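Local coordinates for putative adhesin (PDB 5FX8), which is a putative GPI-anchored yeast adhesin that may take part in cell-cell interaction, possibly meeting other proteins through polar and charged surface contacts, at residues I176-I181 / P236-E241; G224-I229 / V260-F265. One frame throughout, in Å; residues are numbered along the deposited sequence.

Interaction 1 (I176-I181 / P236-E241)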
ATOM      1  N   ILE C 176      17.835  22.907  -7.511  1.00 51.16           N
ATOM      2  CA  ILE C 176      17.469  22.953  -8.926  1.00 47.33           C
ATOM      3  C   ILE C 176      16.661  21.721  -9.314  1.00 41.91           C
ATOM      4  O   ILE C 176      17.072  20.579  -9.070  1.00 37.30           O
ATOM      5  CB  ILE C 176      18.719  23.095  -9.803  1.00 42.61           C
ATOM      6  CG1 ILE C 176      19.382  24.447  -9.577  1.00 41.41           C
ATOM      7  CG2 ILE C 176      18.343  22.952 -11.251  1.00 36.30           C
ATOM      8  CD1 ILE C 176      20.660  24.601 -10.316  1.00 36.86           C
ATOM      9  N   THR C 177      15.497  21.957  -9.930  1.00 41.34           N
ATOM     10  CA  THR C 177      14.627  20.898 -10.438  1.00 36.27           C
ATOM     11  C   THR C 177      14.436  20.924 -11.950  1.00 36.30           C
ATOM     12  O   THR C 177      14.301  19.859 -12.556  1.00 36.24           O
ATOM     13  CB  THR C 177      13.238  20.961  -9.772  1.00 35.64           C
ATOM     14  OG1 THR C 177      12.529  22.122 -10.214  1.00 36.85           O
ATOM     15  CG2 THR C 177      13.382  21.027  -8.268  1.00 39.98           C
ATOM     16  N   ASN C 178      14.428  22.097 -12.578  1.00 31.37           N
ATOM     17  CA  ASN C 178      14.291  22.172 -14.021  1.00 31.81           C
ATOM     18  C   ASN C 178      15.259  23.196 -14.591  1.00 31.20           C
ATOM     19  O   ASN C 178      15.597  24.192 -13.953  1.00 30.56           O
ATOM     20  CB  ASN C 178      12.857  22.501 -14.421  1.00 31.68           C
ATOM     21  CG  ASN C 178      11.896  21.446 -13.965  1.00 33.67           C
ATOM     22  OD1 ASN C 178      11.536  21.395 -12.794  1.00 39.59           O
ATOM     23  ND2 ASN C 178      11.485  20.580 -14.879  1.00 37.21           N
ATOM     24  N   ILE C 179      15.713  22.922 -15.806  1.00 29.05           N
ATOM     25  CA  ILE C 179      16.670  23.764 -16.496  1.00 26.30           C
ATOM     26  C   ILE C 179      16.203  23.953 -17.925  1.00 26.82           C
ATOM     27  O   ILE C 179      16.018  22.976 -18.653  1.00 23.42           O
ATOM     28  CB  ILE C 179      18.078  23.159 -16.482  1.00 25.39           C
ATOM     29  CG1 ILE C 179      18.535  22.949 -15.045  1.00 26.35           C
ATOM     30  CG2 ILE C 179      19.010  24.061 -17.245  1.00 23.77           C
ATOM     31  CD1 ILE C 179      19.904  22.352 -14.915  1.00 24.54           C
ATOM     32  N   ASP C 180      16.038  25.209 -18.326  1.00 26.03           N
ATOM     33  CA  ASP C 180      15.694  25.594 -19.686  1.00 25.89           C
ATOM     34  C   ASP C 180      16.821  26.407 -20.312  1.00 26.21           C
ATOM     35  O   ASP C 180      17.275  27.388 -19.728  1.00 28.06           O
ATOM     36  CB  ASP C 180      14.419  26.415 -19.691  1.00 29.15           C
ATOM     37  CG  ASP C 180      13.296  25.717 -19.009  1.00 33.18           C
ATOM     38  OD1 ASP C 180      13.061  24.539 -19.346  1.00 33.31           O
ATOM     39  OD2 ASP C 180      12.659  26.331 -18.129  1.00 32.57           O
ATOM     40  N   ILE C 181      17.237  26.031 -21.515  1.00 26.08           N
ATOM     41  CA  ILE C 181      18.341  26.683 -22.204  1.00 24.50           C
ATOM     42  C   ILE C 181      17.936  26.977 -23.641  1.00 24.22           C
ATOM     43  O   ILE C 181      17.344  26.129 -24.312  1.00 27.17           O
ATOM     44  CB  ILE C 181      19.608  25.804 -22.162  1.00 25.32           C
ATOM     45  CG1 ILE C 181      20.076  25.620 -20.728  1.00 25.17           C
ATOM     46  CG2 ILE C 181      20.715  26.423 -22.935  1.00 25.12           C
ATOM     47  CD1 ILE C 181      20.828  24.369 -20.528  1.00 22.89           C
ATOM     48  N   PRO C 236      17.523  12.965 -18.301  1.00 15.68           N
ATOM     49  CA  PRO C 236      17.083  14.295 -17.899  1.00 16.53           C
ATOM     50  C   PRO C 236      16.652  15.239 -19.006  1.00 18.70           C
ATOM     51  O   PRO C 236      16.086  16.264 -18.680  1.00 19.82           O
ATOM     52  CB  PRO C 236      18.319  14.850 -17.206  1.00 18.99           C
ATOM     53  CG  PRO C 236      19.405  14.211 -17.850  1.00 15.47           C
ATOM     54  CD  PRO C 236      18.962  12.815 -18.072  1.00 15.80           C
ATOM     55  N   VAL C 237      16.900  14.904 -20.267  1.00 17.98           N
ATOM     56  CA  VAL C 237      16.483  15.759 -21.374  1.00 18.23           C
ATOM     57  C   VAL C 237      14.963  15.778 -21.449  1.00 20.09           C
ATOM     58  O   VAL C 237      14.338  14.747 -21.700  1.00 20.45           O
ATOM     59  CB  VAL C 237      17.093  15.267 -22.689  1.00 16.91           C
ATOM     60  CG1 VAL C 237      16.558  16.034 -23.854  1.00 18.97           C
ATOM     61  CG2 VAL C 237      18.554  15.413 -22.641  1.00 18.21           C
ATOM     62  N   GLU C 238      14.363  16.953 -21.257  1.00 19.69           N
ATOM     63  CA  GLU C 238      12.929  17.113 -21.459  1.00 21.94           C
ATOM     64  C   GLU C 238      12.551  17.518 -22.880  1.00 23.01           C
ATOM     65  O   GLU C 238      11.459  17.176 -23.341  1.00 20.42           O
ATOM     66  CB  GLU C 238      12.354  18.169 -20.521  1.00 23.82           C
ATOM     67  CG  GLU C 238      12.641  17.991 -19.087  1.00 25.86           C
ATOM     68  CD  GLU C 238      11.841  18.964 -18.247  1.00 39.61           C
ATOM     69  OE1 GLU C 238      12.301  20.118 -18.040  1.00 36.45           O
ATOM     70  OE2 GLU C 238      10.734  18.574 -17.809  1.00 40.91           O
ATOM     71  N   SER C 239      13.398  18.274 -23.574  1.00 22.13           N
ATOM     72  CA  SER C 239      13.080  18.732 -24.921  1.00 23.08           C
ATOM     73  C   SER C 239      14.358  19.190 -25.595  1.00 21.58           C
ATOM     74  O   SER C 239      15.295  19.617 -24.925  1.00 24.87           O
ATOM     75  CB  SER C 239      12.074  19.869 -24.879  1.00 21.72           C
ATOM     76  OG  SER C 239      12.595  20.851 -24.021  1.00 25.50           O
ATOM     77  N   PHE C 240      14.389  19.107 -26.921  1.00 22.04           N
ATOM     78  CA  PHE C 240      15.618  19.414 -27.649  1.00 24.38           C
ATOM     79  C   PHE C 240      15.281  19.800 -29.084  1.00 25.31           C
ATOM     80  O   PHE C 240      14.889  18.943 -29.876  1.00 29.19           O
ATOM     81  CB  PHE C 240      16.562  18.220 -27.601  1.00 22.92           C
ATOM     82  CG  PHE C 240      17.722  18.321 -28.520  1.00 23.13           C
ATOM     83  CD1 PHE C 240      18.627  19.367 -28.409  1.00 26.07           C
ATOM     84  CD2 PHE C 240      17.928  17.365 -29.483  1.00 21.64           C
ATOM     85  CE1 PHE C 240      19.694  19.459 -29.250  1.00 22.12           C
ATOM     86  CE2 PHE C 240      18.996  17.455 -30.323  1.00 24.51           C
ATOM     87  CZ  PHE C 240      19.884  18.505 -30.204  1.00 24.11           C
ATOM     88  N   GLU C 241      15.434  21.079 -29.417  1.00 29.31           N
ATOM     89  CA  GLU C 241      15.349  21.568 -30.792  1.00 30.49           C
ATOM     90  C   GLU C 241      16.693  22.148 -31.218  1.00 29.01           C
ATOM     91  O   GLU C 241      17.312  22.908 -30.477  1.00 27.36           O
ATOM     92  CB  GLU C 241      14.279  22.644 -30.939  1.00 32.48           C
ATOM     93  CG  GLU C 241      12.881  22.158 -30.749  1.00 39.38           C
ATOM     94  CD  GLU C 241      11.858  23.226 -31.062  1.00 54.84           C
ATOM     95  OE1 GLU C 241      11.717  24.166 -30.253  1.00 52.62           O
ATOM     96  OE2 GLU C 241      11.201  23.136 -32.122  1.00 61.77           O
TER
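The amide of N178 and the carboxylate of E238 meet at the surface of the second cohesin-like domain, and a single hydrogen bond joins them. N178 ND2 donates to E238 OE1 over 3.3 Å, with an N-H...O angle of 161°. The acceptor lies almost in the amide plane of N178, whereas the N-H comes down on OE1 from above the carboxylate plane, which is turned 43° from that of the amide. E238 OE2 is the more distant oxygen, 3.6 Å from N178 ND2, so the pairing is with one carboxylate oxygen and is not forked.

The two side chains cross at about a right angle. That of E238 is extended beyond CG (chi2 -171°), which carries its carboxylate toward the asparagine. The backbones themselves are not sheet neighbours: strand 246-252 runs between them, and N178 and E238 both pack on A252, with E238 also on S250. The bond therefore passes over an intervening strand along the outer face of the sheet.

The other end of the amide is held within its own strand, where T177 OG1 donates to N178 OD1 at 2.9 Å. T177 and N178 together face T285 as a classic beta bulge, which places these two consecutive side chains on the same side of the strand. N178 also packs on R403 of the neighbouring lipoxygenase chain, so the contact borders an interface between the two proteins.

With OD1 accepting and ND2 donating, the two bonds agree on one orientation of the amide and limit its rotation. D180 OD1, weakly hydrogen-bonded to S250 OG, lies 4.7 Å from E238 OE1, a like-charged neighbour that may slightly raise the proton affinity of both carboxylates; the amide N-H would be expected to offset this in part.

Interaction 2 (G224-I229 / V260-F265); sequences GEWIPI and VLRVSF
Chi1 of -76° and chi2 of 125° bring the six-membered end of the W226 indole up to R262 and S264, while R262, its CG anti to the backbone N, rises toward the indole before bending at chi3 (-72°). W226 CH2 is 3.7 Å from R262 CG and 3.8 Å from S264 CB, and W226 CZ3 comes within 3.7 Å of the carbonyl R262 O. Both aliphatic carbons approach the ring obliquely, so the contact is van der Waals packing against the arginine methylenes and S264 CB. The guanidinium itself is engaged elsewhere, in salt bridges to D168 and D208 and a cation-pi contact with F209, and S264 OG is hydrogen-bonded to E164. With the polar ends held by these partners, the carbon atoms near the backbone pack on the tryptophan, and F166 touches both residues as well. K196 makes a cation-pi contact with W226.

The nearest CA atoms, of W226 and S264, are 8.9 Å apart, too far for paired strands. Strand 189-200 lies between outermost strand 227-228 and strand 260-268, and the indole reaches across it, packing on A198; on the far side of strand 260-268, strand 162-170 supplies D168, E164 and F166.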
ATOM      1  N   GLY C 224      32.713  13.943 -15.220  1.00 44.01           N
ATOM      2  CA  GLY C 224      31.596  13.191 -15.748  1.00 40.68           C
ATOM      3  C   GLY C 224      31.951  12.428 -17.002  1.00 41.51           C
ATOM      4  O   GLY C 224      33.117  12.170 -17.307  1.00 44.69           O
ATOM      5  N   GLU C 225      30.917  12.074 -17.748  1.00 40.22           N
ATOM      6  CA  GLU C 225      31.073  11.444 -19.047  1.00 40.76           C
ATOM      7  C   GLU C 225      30.228  12.208 -20.051  1.00 37.95           C
ATOM      8  O   GLU C 225      29.056  12.496 -19.785  1.00 33.30           O
ATOM      9  CB  GLU C 225      30.656   9.977 -18.995  1.00 44.97           C
ATOM     10  CG  GLU C 225      31.060   9.165 -20.209  1.00 55.69           C
ATOM     11  CD  GLU C 225      31.340   7.703 -19.872  1.00 70.88           C
ATOM     12  OE1 GLU C 225      31.459   7.373 -18.670  1.00 75.42           O
ATOM     13  OE2 GLU C 225      31.448   6.883 -20.809  1.00 68.62           O
ATOM     14  N   TRP C 226      30.816  12.536 -21.198  1.00 32.97           N
ATOM     15  CA  TRP C 226      30.056  13.191 -22.247  1.00 27.32           C
ATOM     16  C   TRP C 226      28.942  12.285 -22.752  1.00 26.84           C
ATOM     17  O   TRP C 226      29.180  11.142 -23.143  1.00 28.85           O
ATOM     18  CB  TRP C 226      30.965  13.585 -23.401  1.00 33.17           C
ATOM     19  CG  TRP C 226      31.829  14.796 -23.167  1.00 31.12           C
ATOM     20  CD1 TRP C 226      33.177  14.862 -23.294  1.00 32.03           C
ATOM     21  CD2 TRP C 226      31.399  16.103 -22.787  1.00 28.26           C
ATOM     22  NE1 TRP C 226      33.616  16.120 -23.025  1.00 30.07           N
ATOM     23  CE2 TRP C 226      32.546  16.908 -22.712  1.00 25.49           C
ATOM     24  CE3 TRP C 226      30.157  16.672 -22.508  1.00 25.92           C
ATOM     25  CZ2 TRP C 226      32.493  18.245 -22.369  1.00 25.15           C
ATOM     26  CZ3 TRP C 226      30.104  17.999 -22.175  1.00 24.37           C
ATOM     27  CH2 TRP C 226      31.266  18.773 -22.099  1.00 23.78           C
ATOM     28  N   ILE C 227      27.725  12.812 -22.762  1.00 25.52           N
ATOM     29  CA  ILE C 227      26.529  12.085 -23.161  1.00 22.14           C
ATOM     30  C   ILE C 227      25.880  12.853 -24.306  1.00 22.18           C
ATOM     31  O   ILE C 227      25.433  13.984 -24.118  1.00 21.41           O
ATOM     32  CB  ILE C 227      25.554  11.920 -21.982  1.00 23.04           C
ATOM     33  CG1 ILE C 227      26.213  11.119 -20.868  1.00 22.09           C
ATOM     34  CG2 ILE C 227      24.255  11.258 -22.415  1.00 19.97           C
ATOM     35  CD1 ILE C 227      25.459  11.178 -19.606  1.00 20.79           C
ATOM     36  N   PRO C 228      25.797  12.292 -25.501  1.00 22.76           N
ATOM     37  CA  PRO C 228      25.176  13.016 -26.606  1.00 18.65           C
ATOM     38  C   PRO C 228      23.684  13.211 -26.375  1.00 20.80           C
ATOM     39  O   PRO C 228      23.036  12.497 -25.612  1.00 29.10           O
ATOM     40  CB  PRO C 228      25.445  12.111 -27.810  1.00 20.27           C
ATOM     41  CG  PRO C 228      25.627  10.757 -27.243  1.00 19.92           C
ATOM     42  CD  PRO C 228      26.169  10.914 -25.865  1.00 22.91           C
ATOM     43  N   ILE C 229      23.143  14.210 -27.049  1.00 19.31           N
ATOM     44  CA  ILE C 229      21.752  14.592 -26.939  1.00 18.65           C
ATOM     45  C   ILE C 229      21.169  14.466 -28.339  1.00 22.42           C
ATOM     46  O   ILE C 229      21.618  15.150 -29.263  1.00 23.13           O
ATOM     47  CB  ILE C 229      21.599  16.017 -26.397  1.00 21.21           C
ATOM     48  CG1 ILE C 229      22.032  16.122 -24.943  1.00 19.02           C
ATOM     49  CG2 ILE C 229      20.200  16.516 -26.544  1.00 22.19           C
ATOM     50  CD1 ILE C 229      21.946  17.523 -24.439  1.00 17.26           C
ATOM     51  N   VAL C 260      28.006  19.942 -11.195  1.00 25.38           N
ATOM     52  CA  VAL C 260      27.866  20.944 -12.244  1.00 24.41           C
ATOM     53  C   VAL C 260      27.420  20.236 -13.511  1.00 23.60           C
ATOM     54  O   VAL C 260      28.066  19.278 -13.942  1.00 21.70           O
ATOM     55  CB  VAL C 260      29.177  21.721 -12.494  1.00 23.67           C
ATOM     56  CG1 VAL C 260      29.079  22.528 -13.753  1.00 23.85           C
ATOM     57  CG2 VAL C 260      29.471  22.656 -11.366  1.00 24.35           C
ATOM     58  N   LEU C 261      26.307  20.689 -14.085  1.00 22.76           N
ATOM     59  CA  LEU C 261      25.866  20.264 -15.408  1.00 21.11           C
ATOM     60  C   LEU C 261      26.526  21.121 -16.480  1.00 20.25           C
ATOM     61  O   LEU C 261      26.422  22.345 -16.451  1.00 19.90           O
ATOM     62  CB  LEU C 261      24.347  20.386 -15.545  1.00 21.23           C
ATOM     63  CG  LEU C 261      23.813  20.140 -16.950  1.00 18.90           C
ATOM     64  CD1 LEU C 261      24.061  18.738 -17.297  1.00 19.79           C
ATOM     65  CD2 LEU C 261      22.358  20.386 -16.986  1.00 24.44           C
ATOM     66  N   ARG C 262      27.163  20.481 -17.448  1.00 19.47           N
ATOM     67  CA  ARG C 262      27.851  21.192 -18.515  1.00 20.37           C
ATOM     68  C   ARG C 262      27.267  20.772 -19.850  1.00 20.79           C
ATOM     69  O   ARG C 262      27.354  19.605 -20.226  1.00 18.84           O
ATOM     70  CB  ARG C 262      29.356  20.922 -18.471  1.00 20.26           C
ATOM     71  CG  ARG C 262      30.117  21.391 -19.699  1.00 21.40           C
ATOM     72  CD  ARG C 262      31.593  21.479 -19.429  1.00 23.05           C
ATOM     73  NE  ARG C 262      31.874  22.613 -18.563  1.00 23.60           N
ATOM     74  CZ  ARG C 262      33.055  22.850 -18.022  1.00 26.50           C
ATOM     75  NH1 ARG C 262      34.059  22.020 -18.263  1.00 29.77           N
ATOM     76  NH2 ARG C 262      33.231  23.906 -17.243  1.00 26.01           N
ATOM     77  N   VAL C 263      26.686  21.715 -20.571  1.00 18.42           N
ATOM     78  CA  VAL C 263      26.168  21.442 -21.897  1.00 17.75           C
ATOM     79  C   VAL C 263      27.146  21.978 -22.929  1.00 22.09           C
ATOM     80  O   VAL C 263      27.598  23.119 -22.833  1.00 22.02           O
ATOM     81  CB  VAL C 263      24.775  22.054 -22.082  1.00 20.59           C
ATOM     82  CG1 VAL C 263      24.243  21.694 -23.445  1.00 21.77           C
ATOM     83  CG2 VAL C 263      23.858  21.537 -21.031  1.00 19.57           C
ATOM     84  N   SER C 264      27.468  21.164 -23.918  1.00 21.47           N
ATOM     85  CA  SER C 264      28.410  21.534 -24.960  1.00 21.08           C
ATOM     86  C   SER C 264      27.696  21.522 -26.299  1.00 23.90           C
ATOM     87  O   SER C 264      27.077  20.522 -26.653  1.00 26.22           O
ATOM     88  CB  SER C 264      29.588  20.568 -24.967  1.00 21.26           C
ATOM     89  OG  SER C 264      30.426  20.772 -26.075  1.00 24.19           O
ATOM     90  N   PHE C 265      27.777  22.617 -27.053  1.00 23.32           N
ATOM     91  CA  PHE C 265      27.282  22.600 -28.425  1.00 25.82           C
ATOM     92  C   PHE C 265      28.276  23.244 -29.380  1.00 26.17           C
ATOM     93  O   PHE C 265      28.746  24.358 -29.154  1.00 24.99           O
ATOM     94  CB  PHE C 265      25.901  23.257 -28.559  1.00 28.18           C
ATOM     95  CG  PHE C 265      25.736  24.504 -27.782  1.00 25.27           C
ATOM     96  CD1 PHE C 265      25.492  24.460 -26.429  1.00 27.91           C
ATOM     97  CD2 PHE C 265      25.777  25.729 -28.416  1.00 31.49           C
ATOM     98  CE1 PHE C 265      25.328  25.611 -25.712  1.00 30.54           C
ATOM     99  CE2 PHE C 265      25.602  26.899 -27.712  1.00 30.02           C
ATOM    100  CZ  PHE C 265      25.378  26.841 -26.358  1.00 34.67           C
TER

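In the fold
From the N terminus, the chain passes the first cohesin-like domain and enters the second, where all four segments lie. It runs through 176-181, 224-229, 236-241 and 260-265, so the loop closed by interaction 1, with 54 intervening residues, crosses the 30-residue loop closed by interaction 2; neither nests in the other. Each contact bridges strands of its own five-stranded antiparallel sheet, and the two sheets face each other as a sandwich. Their inner sides meet between the contacts: F240 CG lies 3.6 Å from I229 CG2, and I179 CD1 lies 3.8 Å from L261 CD2. The C192-C242 disulfide also links the sheets, through strands 189-200 and 237-242.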